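Local atomic coordinates of serine protease inhibitor 1 (Coprinopsis cinerea, PDB entry 3VWC), a protein that probably inhibits serine endopeptidases, as a compact beta-trefoil member of peptidase inhibitor family I66. Residues A[11-16]-A[136-141]; A[30-35]-A[70-75]; A[44-49]-A[57-62]; A[50-55]-A[81-86]. All blocks are in the same frame, centred on the assembly; numbering follows the deposited sequence.

Interaction 1 joins the end of strand 5-11 to the start of strand 141-145 of this beta-trefoil, and the other three lie nested inside the loop it closes. Interactions 2 and 3, centres about 12 Å apart, meet where Ile33 CG2 lies 3.9 Å from Trp46 CZ2. Interactions 3 and 4 share the hairpin of strands 46-51 and 54-59, and Val48 CG1 packs 3.7 Å from Tyr55 CD1. Interaction 4 lies across the chain's centre from interaction 1, their centres about 21 Å apart. A 2-methyl-2,4-pentanediol molecule, probably from the crystallisation liquor, lies about 3 Å, nearest atoms, from the Glu49 side chain in interaction 3.

Interaction 1: residues A[11-16]-A[136-141]; sequences SKVNGL and PATELF
Two donors grip the carbonyl oxygen of Leu140. Lys12 N reaches Leu140 O over 3.0 Å in a nearly straight bond, 169° at the hydrogen, from a position tilted out of the carbonyl plane. A bound water donates to the same oxygen and is hydrogen-bonded at 2.8 Å to Ser11 OG, resting meanwhile over one face of the Phe141 ring, toward its rim. Ser11 OG also accepts from Val13 N, an ST turn that bends the chain as strand 5-11 ends. The last residue of that strand, Ser11, forms an antiparallel non-hydrogen-bonded pair with Phe141, the first of strand 141-145, and Ser11 CA approaches Phe141 CD2 to 4.0 Å. Beside these polar atoms run aliphatic contacts of Lys12 and Val13. Lys12 crosses Leu140 obliquely, its CG 3.6 Å from Leu140 CB, before the chain bends and carries the ammonium group away. Val13 puts CG2 anti to its carbonyl carbon, and this methyl presses into the 3-10 segment 137-139, only 3.4 Å from Thr138 CA, which is tight for two carbons. Beyond the contact, Phe141 meets Trp108 edge-to-face and bonds through its backbone to Phe97. The chemistry implies that the end of the first strand and the start of the last are joined by one backbone bond between the residues flanking them and by one water bridge, and that Leu140 O and Ser11 OG, both of buried residues, each have more than one polar partner.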
loop_
_atom_site.group_PDB
_atom_site.type_symbol
_atom_site.label_atom_id
_atom_site.label_comp_id
_atom_site.label_asym_id
_atom_site.label_seq_id
_atom_site.Cartn_x
_atom_site.Cartn_y
_atom_site.Cartn_z
ATOM N N SER A 11 7.960 -2.731 0.307
ATOM C CA SER A 11 8.271 -1.946 -0.895
ATOM C C SER A 11 9.436 -2.518 -1.679
ATOM O O SER A 11 10.462 -2.814 -1.113
ATOM C CB SER A 11 8.609 -0.524 -0.484
ATOM O OG SER A 11 9.170 0.226 -1.576
ATOM N N LYS A 12 9.302 -2.650 -3.001
ATOM C CA LYS A 12 10.401 -3.138 -3.805
ATOM C C LYS A 12 11.556 -2.139 -3.886
ATOM O O LYS A 12 12.666 -2.517 -4.249
ATOM C CB LYS A 12 9.906 -3.477 -5.220
ATOM C CG LYS A 12 9.095 -4.804 -5.300
ATOM C CD LYS A 12 9.988 -6.056 -5.316
ATOM C CE LYS A 12 10.456 -6.369 -6.700
ATOM N NZ LYS A 12 11.530 -7.395 -6.602
ATOM N N VAL A 13 11.299 -0.869 -3.554
ATOM C CA VAL A 13 12.372 0.164 -3.564
ATOM C C VAL A 13 13.481 -0.215 -2.588
ATOM O O VAL A 13 14.678 -0.054 -2.889
ATOM C CB VAL A 13 11.819 1.525 -3.078
ATOM C CG1 VAL A 13 12.980 2.570 -2.856
ATOM C CG2 VAL A 13 10.881 2.015 -4.120
ATOM N N ASN A 14 13.101 -0.647 -1.407
ATOM C CA ASN A 14 14.083 -0.698 -0.310
ATOM C C ASN A 14 13.951 -1.946 0.530
ATOM O O ASN A 14 14.751 -2.183 1.438
ATOM C CB ASN A 14 14.004 0.589 0.516
ATOM C CG ASN A 14 12.581 0.950 0.877
ATOM O OD1 ASN A 14 11.791 0.076 1.154
ATOM N ND2 ASN A 14 12.255 2.235 0.824
ATOM N N GLY A 15 12.932 -2.759 0.248
ATOM C CA GLY A 15 12.663 -3.972 1.021
ATOM C C GLY A 15 12.010 -3.729 2.367
ATOM O O GLY A 15 11.735 -4.688 3.106
ATOM N N LEU A 16 11.741 -2.469 2.686
ATOM C CA LEU A 16 11.165 -2.104 4.001
ATOM C C LEU A 16 9.659 -2.414 4.049
ATOM O O LEU A 16 8.957 -2.353 3.027
ATOM C CB LEU A 16 11.409 -0.634 4.297
ATOM C CG LEU A 16 12.895 -0.281 4.480
ATOM C CD1 LEU A 16 13.112 1.194 4.706
ATOM C CD2 LEU A 16 13.547 -1.165 5.560
ATOM N N PRO A 136 8.597 0.881 -12.487
ATOM C CA PRO A 136 9.670 1.198 -11.545
ATOM C C PRO A 136 9.409 0.594 -10.158
ATOM O O PRO A 136 8.241 0.421 -9.750
ATOM C CB PRO A 136 9.639 2.736 -11.473
ATOM C CG PRO A 136 8.161 3.046 -11.743
ATOM C CD PRO A 136 7.728 2.039 -12.790
ATOM N N ALA A 137 10.476 0.323 -9.400
ATOM C CA ALA A 137 10.316 -0.303 -8.107
ATOM C C ALA A 137 9.474 0.523 -7.129
ATOM O O ALA A 137 8.899 -0.053 -6.154
ATOM C CB ALA A 137 11.714 -0.564 -7.468
ATOM N N THR A 138 9.461 1.842 -7.370
ATOM C CA THR A 138 8.675 2.781 -6.570
ATOM C C THR A 138 7.174 2.436 -6.555
ATOM O O THR A 138 6.441 2.884 -5.668
ATOM C CB THR A 138 8.818 4.162 -7.163
ATOM O OG1 THR A 138 8.397 4.049 -8.531
ATOM C CG2 THR A 138 10.289 4.623 -7.059
ATOM N N GLU A 139 6.715 1.612 -7.494
ATOM C CA GLU A 139 5.278 1.338 -7.650
ATOM C C GLU A 139 4.958 -0.128 -7.419
ATOM O O GLU A 139 3.818 -0.533 -7.571
ATOM C CB GLU A 139 4.824 1.732 -9.078
ATOM C CG GLU A 139 5.141 3.216 -9.352
ATOM C CD GLU A 139 4.754 3.655 -10.745
ATOM O OE1 GLU A 139 4.682 2.740 -11.622
ATOM O OE2 GLU A 139 4.652 4.866 -10.987
ATOM N N LEU A 140 5.958 -0.892 -6.949
ATOM C CA LEU A 140 5.815 -2.345 -6.752
ATOM C C LEU A 140 5.931 -2.741 -5.279
ATOM O O LEU A 140 6.791 -2.209 -4.543
ATOM C CB LEU A 140 6.890 -3.071 -7.586
ATOM C CG LEU A 140 6.735 -2.807 -9.110
ATOM C CD1 LEU A 140 7.949 -3.481 -9.728
ATOM C CD2 LEU A 140 5.430 -3.416 -9.678
ATOM N N PHE A 141 5.042 -3.622 -4.850
ATOM C CA PHE A 141 4.995 -4.094 -3.473
ATOM C C PHE A 141 4.959 -5.613 -3.464
ATOM O O PHE A 141 4.220 -6.209 -4.216
ATOM C CB PHE A 141 3.723 -3.515 -2.854
ATOM C CG PHE A 141 3.765 -2.036 -2.803
ATOM C CD1 PHE A 141 3.435 -1.285 -3.933
ATOM C CD2 PHE A 141 4.396 -1.372 -1.759
ATOM C CE1 PHE A 141 3.597 0.109 -3.961
ATOM C CE2 PHE A 141 4.516 -0.006 -1.776
ATOM C CZ PHE A 141 4.183 0.742 -2.882
HETATM O O HOH W 1 7.390 0.416 -3.691
#

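Interaction 2: residues A[30-35]-A[70-75]; sequences PKRIRV and KLFADL
Lys31 and Leu75 cross at about a right angle, and Lys31 CG lies 3.6 Å from Leu75 CD2. The lysine chain bends at chi2 (-73°), which turns CD aside, and its ammonium ends on the carbonyl oxygens of Leu29 and Ser27, so the contact with Leu75 belongs to the hydrocarbon part. Ile33 and Leu71 cross obliquely instead. A chi1 of -176° sets Leu71 CG anti to its backbone N, near Ile33 CB and CG1; the methyl CD2 of Leu71 then meets Ile33 CG2 at 3.8 Å, while the other branch of the isoleucine sends CD1 to within 4.2 Å of Ala73 CB. Phe72 is met by Pro30, whose CB approaches CD1 of the ring obliquely at 3.6 Å. Beneath these side chains the backbones pair antiparallel. Lys31 and Ala73 form a hydrogen-bonded pair, Lys31 N to Ala73 O at 3.0 Å and Ala73 N to Lys31 O at 2.7 Å, and Ile33 N continues the pairing by bonding to Leu71 O at 3.1 Å. Within the sheet, strand 31-35 has strand 18-19 on its other flank, and strand 70-73 has strand 62-67 as its other neighbour, whose Val64 touches both Ile33 and Leu71, while Val122 of strand 121-123 packs on Leu71.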
loop_
_atom_site.group_PDB
_atom_site.type_symbol
_atom_site.label_atom_id
_atom_site.label_comp_id
_atom_site.label_asym_id
_atom_site.label_seq_id
_atom_site.Cartn_x
_atom_site.Cartn_y
_atom_site.Cartn_z
ATOM N N PRO A 30 -6.695 10.820 10.514
ATOM C CA PRO A 30 -6.119 9.773 9.632
ATOM C C PRO A 30 -4.632 9.571 9.916
ATOM O O PRO A 30 -3.894 10.557 10.153
ATOM C CB PRO A 30 -6.292 10.394 8.243
ATOM C CG PRO A 30 -7.570 11.163 8.364
ATOM C CD PRO A 30 -7.437 11.832 9.747
ATOM N N LYS A 31 -4.194 8.329 9.897
ATOM C CA LYS A 31 -2.830 8.008 10.281
ATOM C C LYS A 31 -2.011 7.706 9.040
ATOM O O LYS A 31 -2.469 6.953 8.143
ATOM C CB LYS A 31 -2.792 6.824 11.234
ATOM C CG LYS A 31 -3.523 7.096 12.584
ATOM C CD LYS A 31 -2.678 8.045 13.442
ATOM C CE LYS A 31 -3.475 8.420 14.721
ATOM N NZ LYS A 31 -4.414 9.592 14.505
ATOM N N ARG A 32 -0.764 8.177 9.001
ATOM C CA ARG A 32 0.065 7.962 7.802
ATOM C C ARG A 32 0.456 6.506 7.669
ATOM O O ARG A 32 0.886 5.853 8.639
ATOM C CB ARG A 32 1.334 8.809 7.860
ATOM C CG ARG A 32 1.123 10.289 7.576
ATOM C CD ARG A 32 2.480 11.040 7.732
ATOM N NE ARG A 32 2.289 12.485 7.701
ATOM C CZ ARG A 32 3.234 13.396 7.432
ATOM N NH1 ARG A 32 4.494 13.052 7.075
ATOM N NH2 ARG A 32 2.875 14.666 7.418
ATOM N N ILE A 33 0.366 6.033 6.424
ATOM C CA ILE A 33 0.989 4.776 6.074
ATOM C C ILE A 33 2.392 5.051 5.597
ATOM O O ILE A 33 2.606 5.946 4.810
ATOM C CB ILE A 33 0.178 3.996 4.996
ATOM C CG1 ILE A 33 -1.244 3.635 5.495
ATOM C CG2 ILE A 33 0.955 2.731 4.589
ATOM C CD1 ILE A 33 -1.277 2.843 6.765
ATOM N N ARG A 34 3.348 4.354 6.199
ATOM C CA ARG A 34 4.763 4.715 6.016
ATOM C C ARG A 34 5.622 3.534 5.547
ATOM O O ARG A 34 5.276 2.359 5.743
ATOM C CB ARG A 34 5.352 5.288 7.304
ATOM C CG ARG A 34 4.501 6.332 8.009
ATOM C CD ARG A 34 5.078 6.559 9.420
ATOM N NE ARG A 34 4.244 7.468 10.195
ATOM C CZ ARG A 34 4.483 8.765 10.312
ATOM N NH1 ARG A 34 5.486 9.325 9.637
ATOM N NH2 ARG A 34 3.723 9.519 11.103
ATOM N N VAL A 35 6.826 3.842 5.037
ATOM C CA VAL A 35 7.853 2.815 5.050
ATOM C C VAL A 35 8.496 2.751 6.433
ATOM O O VAL A 35 8.727 3.787 7.054
ATOM C CB VAL A 35 8.915 2.989 3.949
ATOM C CG1 VAL A 35 8.372 2.478 2.575
ATOM C CG2 VAL A 35 9.415 4.411 3.888
ATOM N N LYS A 70 -1.481 11.325 -0.677
ATOM C CA LYS A 70 -0.837 10.433 0.286
ATOM C C LYS A 70 -1.755 9.374 0.787
ATOM O O LYS A 70 -2.997 9.481 0.755
ATOM C CB LYS A 70 -0.289 11.259 1.477
ATOM C CG LYS A 70 0.565 12.461 1.028
ATOM C CD LYS A 70 1.958 12.048 0.578
ATOM C CE LYS A 70 2.878 13.270 0.437
ATOM N NZ LYS A 70 3.284 13.823 1.755
ATOM N N LEU A 71 -1.126 8.324 1.311
ATOM C CA LEU A 71 -1.881 7.147 1.804
ATOM C C LEU A 71 -2.079 7.147 3.309
ATOM O O LEU A 71 -1.104 7.290 4.061
ATOM C CB LEU A 71 -1.155 5.864 1.368
ATOM C CG LEU A 71 -1.874 4.580 1.719
ATOM C CD1 LEU A 71 -3.202 4.456 0.957
ATOM C CD2 LEU A 71 -0.961 3.381 1.390
ATOM N N PHE A 72 -3.343 7.075 3.763
ATOM C CA PHE A 72 -3.630 7.059 5.227
ATOM C C PHE A 72 -4.515 5.899 5.616
ATOM O O PHE A 72 -5.279 5.422 4.777
ATOM C CB PHE A 72 -4.415 8.301 5.628
ATOM C CG PHE A 72 -3.660 9.605 5.445
ATOM C CD1 PHE A 72 -3.108 10.225 6.569
ATOM C CD2 PHE A 72 -3.699 10.309 4.251
ATOM C CE1 PHE A 72 -2.508 11.489 6.421
ATOM C CE2 PHE A 72 -3.141 11.597 4.074
ATOM C CZ PHE A 72 -2.560 12.213 5.195
ATOM N N ALA A 73 -4.436 5.510 6.877
ATOM C CA ALA A 73 -5.468 4.724 7.524
ATOM C C ALA A 73 -6.590 5.622 8.048
ATOM O O ALA A 73 -6.340 6.700 8.649
ATOM C CB ALA A 73 -4.885 3.881 8.584
ATOM N N ASP A 74 -7.831 5.228 7.739
ATOM C CA ASP A 74 -9.026 6.025 8.117
ATOM C C ASP A 74 -9.522 5.518 9.464
ATOM O O ASP A 74 -9.982 4.380 9.597
ATOM C CB ASP A 74 -10.128 5.932 7.045
ATOM C CG ASP A 74 -11.359 6.811 7.339
ATOM O OD1 ASP A 74 -11.332 7.609 8.308
ATOM O OD2 ASP A 74 -12.383 6.603 6.620
ATOM N N LEU A 75 -9.306 6.335 10.485
ATOM C CA LEU A 75 -9.727 5.997 11.821
ATOM C C LEU A 75 -11.144 6.512 12.082
ATOM O O LEU A 75 -11.813 5.973 12.936
ATOM C CB LEU A 75 -8.712 6.524 12.870
ATOM C CG LEU A 75 -7.558 5.551 13.172
ATOM C CD1 LEU A 75 -6.763 5.221 11.919
ATOM C CD2 LEU A 75 -6.619 6.121 14.242
#

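Interaction 3: residues A[44-49]-A[57-62]; sequences NSWVVE and LYCKGA
Cys59 sets its CB over one face of Trp46, an inward-facing pairing in the beta hairpin formed by strands 46-51 and 54-59 of the trefoil. CB stands 3.7 Å from the centroid of the six-membered ring, just 3° off the ring normal, a CH-pi contact. SG, anti to the backbone N (chi1 -176°), goes on over the five-membered ring, 4.4 Å from its centroid, as a sulfur-aromatic contact. Leu57 CB meets the indole at its edge instead, near the plane and 4.0 Å from Trp46 CE3. On the other face of the hairpin Val47 and Tyr58 set CB beside CB, and Glu49 CG crosses obliquely near Tyr58 CE2. What positions the two strands is the hydrogen-bonded pair of Val47 and Tyr58, with Val47 N to Tyr58 O at 2.9 Å and Tyr58 N to Val47 O at 2.8 Å. Farther out, Trp46 NE1 is held by Val18 O and the indole also touches Trp108 and Ile33. Asn44 OD1 comes to 3.3 Å from Cys59 SG while accepting from Arg20 N. Cys59 starts a type I' turn that ends at Ala62, and Lys60 within it sends its extended side chain past Asn44 to the carbonyl oxygens of Arg20 and Pro21. One water bridges the two segments beside the turn, donating to Ser45 O at 2.9 Å and accepting from Lys60 N at 2.6 Å.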
loop_
_atom_site.group_PDB
_atom_site.type_symbol
_atom_site.label_atom_id
_atom_site.label_comp_id
_atom_site.label_asym_id
_atom_site.label_seq_id
_atom_site.Cartn_x
_atom_site.Cartn_y
_atom_site.Cartn_z
ATOM N N ASN A 44 2.073 -5.302 11.659
ATOM C CA ASN A 44 1.745 -4.734 10.345
ATOM C C ASN A 44 1.439 -5.794 9.325
ATOM O O ASN A 44 1.715 -5.623 8.138
ATOM C CB ASN A 44 2.857 -3.821 9.824
ATOM C CG ASN A 44 2.766 -2.449 10.409
ATOM O OD1 ASN A 44 1.790 -1.733 10.162
ATOM N ND2 ASN A 44 3.668 -2.148 11.362
ATOM N N SER A 45 0.783 -6.853 9.770
ATOM C CA SER A 45 0.094 -7.728 8.821
ATOM C C SER A 45 -1.190 -7.061 8.383
ATOM O O SER A 45 -2.077 -6.718 9.184
ATOM C CB SER A 45 -0.179 -9.106 9.435
ATOM O OG SER A 45 1.040 -9.773 9.729
ATOM N N TRP A 46 -1.257 -6.812 7.096
ATOM C CA TRP A 46 -2.403 -6.197 6.502
ATOM C C TRP A 46 -3.473 -7.251 6.317
ATOM O O TRP A 46 -3.163 -8.417 6.094
ATOM C CB TRP A 46 -1.971 -5.640 5.133
ATOM C CG TRP A 46 -1.102 -4.402 5.196
ATOM C CD1 TRP A 46 0.172 -4.306 5.693
ATOM C CD2 TRP A 46 -1.451 -3.109 4.710
ATOM N NE1 TRP A 46 0.658 -3.021 5.484
ATOM C CE2 TRP A 46 -0.338 -2.248 4.968
ATOM C CE3 TRP A 46 -2.638 -2.544 4.208
ATOM C CZ2 TRP A 46 -0.335 -0.901 4.595
ATOM C CZ3 TRP A 46 -2.629 -1.193 3.807
ATOM C CH2 TRP A 46 -1.480 -0.386 4.024
ATOM N N VAL A 47 -4.726 -6.832 6.375
ATOM C CA VAL A 47 -5.812 -7.700 5.959
ATOM C C VAL A 47 -6.382 -7.203 4.626
ATOM O O VAL A 47 -6.727 -6.018 4.452
ATOM C CB VAL A 47 -6.898 -7.765 7.033
ATOM C CG1 VAL A 47 -8.095 -8.595 6.528
ATOM C CG2 VAL A 47 -6.324 -8.353 8.285
ATOM N N VAL A 48 -6.468 -8.141 3.687
ATOM C CA VAL A 48 -6.975 -7.863 2.346
ATOM C C VAL A 48 -8.344 -8.530 2.174
ATOM O O VAL A 48 -8.459 -9.729 2.373
ATOM C CB VAL A 48 -6.025 -8.411 1.280
ATOM C CG1 VAL A 48 -6.639 -8.178 -0.104
ATOM C CG2 VAL A 48 -4.624 -7.723 1.390
ATOM N N GLU A 49 -9.369 -7.717 1.934
ATOM C CA GLU A 49 -10.732 -8.195 1.799
ATOM C C GLU A 49 -11.222 -7.871 0.408
ATOM O O GLU A 49 -11.047 -6.766 -0.091
ATOM C CB GLU A 49 -11.666 -7.520 2.815
ATOM C CG GLU A 49 -11.291 -7.731 4.286
ATOM C CD GLU A 49 -12.135 -8.779 4.990
ATOM O OE1 GLU A 49 -12.924 -9.477 4.314
ATOM O OE2 GLU A 49 -11.891 -9.020 6.188
ATOM N N LEU A 57 -8.196 -2.654 2.025
ATOM C CA LEU A 57 -6.933 -3.061 2.609
ATOM C C LEU A 57 -6.786 -2.447 4.006
ATOM O O LEU A 57 -6.799 -1.220 4.140
ATOM C CB LEU A 57 -5.765 -2.596 1.696
ATOM C CG LEU A 57 -5.905 -3.114 0.239
ATOM C CD1 LEU A 57 -4.958 -2.360 -0.722
ATOM C CD2 LEU A 57 -5.591 -4.566 0.207
ATOM N N TYR A 58 -6.555 -3.309 4.980
ATOM C CA TYR A 58 -6.573 -2.864 6.376
ATOM C C TYR A 58 -5.181 -2.943 6.997
ATOM O O TYR A 58 -4.528 -3.972 6.931
ATOM C CB TYR A 58 -7.585 -3.655 7.230
ATOM C CG TYR A 58 -9.055 -3.405 6.932
ATOM C CD1 TYR A 58 -9.802 -2.433 7.629
ATOM C CD2 TYR A 58 -9.684 -4.101 5.917
ATOM C CE1 TYR A 58 -11.153 -2.223 7.348
ATOM C CE2 TYR A 58 -11.029 -3.913 5.643
ATOM C CZ TYR A 58 -11.758 -2.961 6.352
ATOM O OH TYR A 58 -13.091 -2.715 6.015
ATOM N N CYS A 59 -4.794 -1.849 7.671
ATOM C CA CYS A 59 -3.551 -1.777 8.429
ATOM C C CYS A 59 -3.844 -1.363 9.862
ATOM O O CYS A 59 -4.338 -0.266 10.141
ATOM C CB CYS A 59 -2.567 -0.795 7.783
ATOM S SG CYS A 59 -0.947 -0.715 8.599
ATOM N N LYS A 60 -3.394 -2.227 10.751
ATOM C CA LYS A 60 -3.770 -2.157 12.162
ATOM C C LYS A 60 -5.270 -1.883 12.342
ATOM O O LYS A 60 -5.693 -1.114 13.211
ATOM C CB LYS A 60 -2.887 -1.142 12.892
ATOM C CG LYS A 60 -1.463 -1.650 12.957
ATOM C CD LYS A 60 -0.540 -0.715 13.731
ATOM C CE LYS A 60 0.889 -1.259 13.797
ATOM N NZ LYS A 60 1.798 -0.404 14.674
ATOM N N GLY A 61 -6.075 -2.512 11.493
ATOM C CA GLY A 61 -7.507 -2.600 11.733
ATOM C C GLY A 61 -8.278 -1.506 11.034
ATOM O O GLY A 61 -9.486 -1.411 11.176
ATOM N N ALA A 62 -7.568 -0.573 10.391
ATOM C CA ALA A 62 -8.226 0.525 9.703
ATOM C C ALA A 62 -8.041 0.438 8.185
ATOM O O ALA A 62 -6.898 0.197 7.712
ATOM C CB ALA A 62 -7.723 1.880 10.207
HETATM O O HOH W 2 -1.704 -4.206 10.655
#

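Interaction 4: residues A[50-55]-A[81-86]; sequences KDDDAY and DKKWIV
Asp51 has its CG anti to the backbone N (chi1 -177°), on the side of the Lys83 chain, which the side chain crosses at about a right angle. OD2 lies 3.2 Å from Lys83 CG and closer still to CE, so close that the exact placing is doubtful, while Lys83 NZ stays 4.1 Å from OD2, beyond a salt bridge. Asp52, next along and at positive phi in the type II' turn from Asp51 to Ala54, makes a long salt bridge instead, its OD2 3.9 Å from Lys83 NZ. Asp53 adds only its carbonyl oxygen, near Ile85 CD1. Ala54 points its CB toward 81-86, 3.8 Å from Ile85 CD1. Tyr55 then pairs with Trp84 as an antiparallel hydrogen-bonded pair, Tyr55 N to Trp84 O at 2.8 Å and Trp84 N to Tyr55 O at 2.7 Å. The tyrosine ring turns its edge to Trp84 O and crosses Val86 at about a right angle; its hydroxyl bonds to Ile2 N. Trp84 NE1 is taken by Val64 O, and its ring meets Trp108 edge-to-face. The hairpin thus joins strand 84-88 through one antiparallel bridge while its acidic turn reaches Lys83, consistent with the beta-trefoil fold.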
loop_
_atom_site.group_PDB
_atom_site.type_symbol
_atom_site.label_atom_id
_atom_site.label_comp_id
_atom_site.label_asym_id
_atom_site.label_seq_id
_atom_site.Cartn_x
_atom_site.Cartn_y
_atom_site.Cartn_z
ATOM N N LYS A 50 -11.875 -8.841 -0.222
ATOM C CA LYS A 50 -12.622 -8.567 -1.427
ATOM C C LYS A 50 -13.871 -7.708 -1.193
ATOM O O LYS A 50 -14.626 -7.935 -0.259
ATOM C CB LYS A 50 -13.000 -9.907 -2.078
ATOM C CG LYS A 50 -13.214 -9.824 -3.569
ATOM C CD LYS A 50 -13.662 -11.195 -4.108
ATOM C CE LYS A 50 -14.017 -11.126 -5.586
ATOM N NZ LYS A 50 -12.817 -11.400 -6.441
ATOM N N ASP A 51 -14.068 -6.738 -2.071
ATOM C CA ASP A 51 -15.164 -5.791 -1.958
ATOM C C ASP A 51 -15.694 -5.582 -3.359
ATOM O O ASP A 51 -15.135 -4.804 -4.130
ATOM C CB ASP A 51 -14.631 -4.460 -1.409
ATOM C CG ASP A 51 -15.737 -3.419 -1.187
ATOM O OD1 ASP A 51 -16.931 -3.799 -1.092
ATOM O OD2 ASP A 51 -15.394 -2.215 -1.078
ATOM N N ASP A 52 -16.697 -6.373 -3.718
ATOM C CA ASP A 52 -17.142 -6.460 -5.111
ATOM C C ASP A 52 -16.008 -6.881 -6.056
ATOM O O ASP A 52 -15.396 -7.944 -5.904
ATOM C CB ASP A 52 -17.717 -5.111 -5.559
ATOM C CG ASP A 52 -19.219 -5.049 -5.440
ATOM O OD1 ASP A 52 -19.901 -5.440 -6.425
ATOM O OD2 ASP A 52 -19.709 -4.578 -4.382
ATOM N N ASP A 53 -15.697 -6.014 -7.011
ATOM C CA ASP A 53 -14.630 -6.310 -7.961
ATOM C C ASP A 53 -13.323 -5.606 -7.600
ATOM O O ASP A 53 -12.523 -5.260 -8.468
ATOM C CB ASP A 53 -15.045 -5.908 -9.384
ATOM C CG ASP A 53 -16.034 -6.878 -10.003
ATOM O OD1 ASP A 53 -15.650 -8.045 -10.274
ATOM O OD2 ASP A 53 -17.198 -6.465 -10.219
ATOM N N ALA A 54 -13.154 -5.284 -6.326
ATOM C CA ALA A 54 -11.931 -4.598 -5.894
ATOM C C ALA A 54 -11.623 -5.069 -4.478
ATOM O O ALA A 54 -12.210 -6.038 -3.996
ATOM C CB ALA A 54 -12.140 -3.074 -5.936
ATOM N N TYR A 55 -10.707 -4.386 -3.801
ATOM C CA TYR A 55 -10.265 -4.824 -2.475
ATOM C C TYR A 55 -10.240 -3.666 -1.509
ATOM O O TYR A 55 -10.059 -2.497 -1.906
ATOM C CB TYR A 55 -8.873 -5.473 -2.525
ATOM C CG TYR A 55 -8.866 -6.704 -3.398
ATOM C CD1 TYR A 55 -9.131 -7.963 -2.853
ATOM C CD2 TYR A 55 -8.608 -6.596 -4.758
ATOM C CE1 TYR A 55 -9.227 -9.107 -3.690
ATOM C CE2 TYR A 55 -8.714 -7.718 -5.605
ATOM C CZ TYR A 55 -8.978 -8.955 -5.063
ATOM O OH TYR A 55 -9.027 -10.061 -5.896
ATOM N N ASP A 81 -13.110 6.701 -1.169
ATOM C CA ASP A 81 -12.194 6.008 -2.070
ATOM C C ASP A 81 -11.360 4.930 -1.384
ATOM O O ASP A 81 -10.146 4.849 -1.613
ATOM C CB ASP A 81 -11.321 7.017 -2.801
ATOM C CG ASP A 81 -12.119 8.147 -3.412
ATOM O OD1 ASP A 81 -12.999 7.894 -4.260
ATOM O OD2 ASP A 81 -11.805 9.310 -3.123
ATOM N N LYS A 82 -12.033 4.010 -0.696
ATOM C CA LYS A 82 -11.372 2.940 0.004
ATOM C C LYS A 82 -11.150 1.663 -0.805
ATOM O O LYS A 82 -10.628 0.707 -0.301
ATOM C CB LYS A 82 -12.148 2.567 1.281
ATOM C CG LYS A 82 -12.315 3.725 2.232
ATOM C CD LYS A 82 -12.784 3.236 3.592
ATOM C CE LYS A 82 -13.092 4.414 4.513
ATOM N NZ LYS A 82 -14.056 4.001 5.569
ATOM N N LYS A 83 -11.565 1.652 -2.066
ATOM C CA LYS A 83 -11.438 0.434 -2.878
ATOM C C LYS A 83 -10.189 0.511 -3.768
ATOM O O LYS A 83 -9.896 1.538 -4.343
ATOM C CB LYS A 83 -12.677 0.294 -3.800
ATOM C CG LYS A 83 -13.921 -0.282 -3.122
ATOM C CD LYS A 83 -15.080 -0.353 -4.163
ATOM C CE LYS A 83 -16.330 -1.024 -3.602
ATOM N NZ LYS A 83 -17.230 -1.605 -4.665
ATOM N N TRP A 84 -9.446 -0.592 -3.787
ATOM C CA TRP A 84 -8.156 -0.712 -4.537
ATOM C C TRP A 84 -8.170 -1.905 -5.495
ATOM O O TRP A 84 -8.740 -2.981 -5.176
ATOM C CB TRP A 84 -7.008 -0.930 -3.533
ATOM C CG TRP A 84 -6.910 0.210 -2.535
ATOM C CD1 TRP A 84 -7.540 0.285 -1.330
ATOM C CD2 TRP A 84 -6.222 1.452 -2.717
ATOM N NE1 TRP A 84 -7.248 1.491 -0.721
ATOM C CE2 TRP A 84 -6.437 2.228 -1.548
ATOM C CE3 TRP A 84 -5.415 1.979 -3.750
ATOM C CZ2 TRP A 84 -5.923 3.516 -1.391
ATOM C CZ3 TRP A 84 -4.887 3.295 -3.589
ATOM C CH2 TRP A 84 -5.118 4.024 -2.381
ATOM N N ILE A 85 -7.517 -1.686 -6.633
ATOM C CA ILE A 85 -7.307 -2.723 -7.651
ATOM C C ILE A 85 -5.883 -3.231 -7.401
ATOM O O ILE A 85 -4.892 -2.452 -7.437
ATOM C CB ILE A 85 -7.461 -2.122 -9.063
ATOM C CG1 ILE A 85 -8.860 -1.502 -9.254
ATOM C CG2 ILE A 85 -7.141 -3.177 -10.183
ATOM C CD1 ILE A 85 -10.028 -2.442 -9.077
ATOM N N VAL A 86 -5.786 -4.506 -7.050
ATOM C CA VAL A 86 -4.531 -5.112 -6.666
ATOM C C VAL A 86 -4.149 -6.116 -7.754
ATOM O O VAL A 86 -4.879 -7.082 -7.984
ATOM C CB VAL A 86 -4.586 -5.747 -5.283
ATOM C CG1 VAL A 86 -3.235 -6.330 -4.905
ATOM C CG2 VAL A 86 -5.063 -4.707 -4.205
#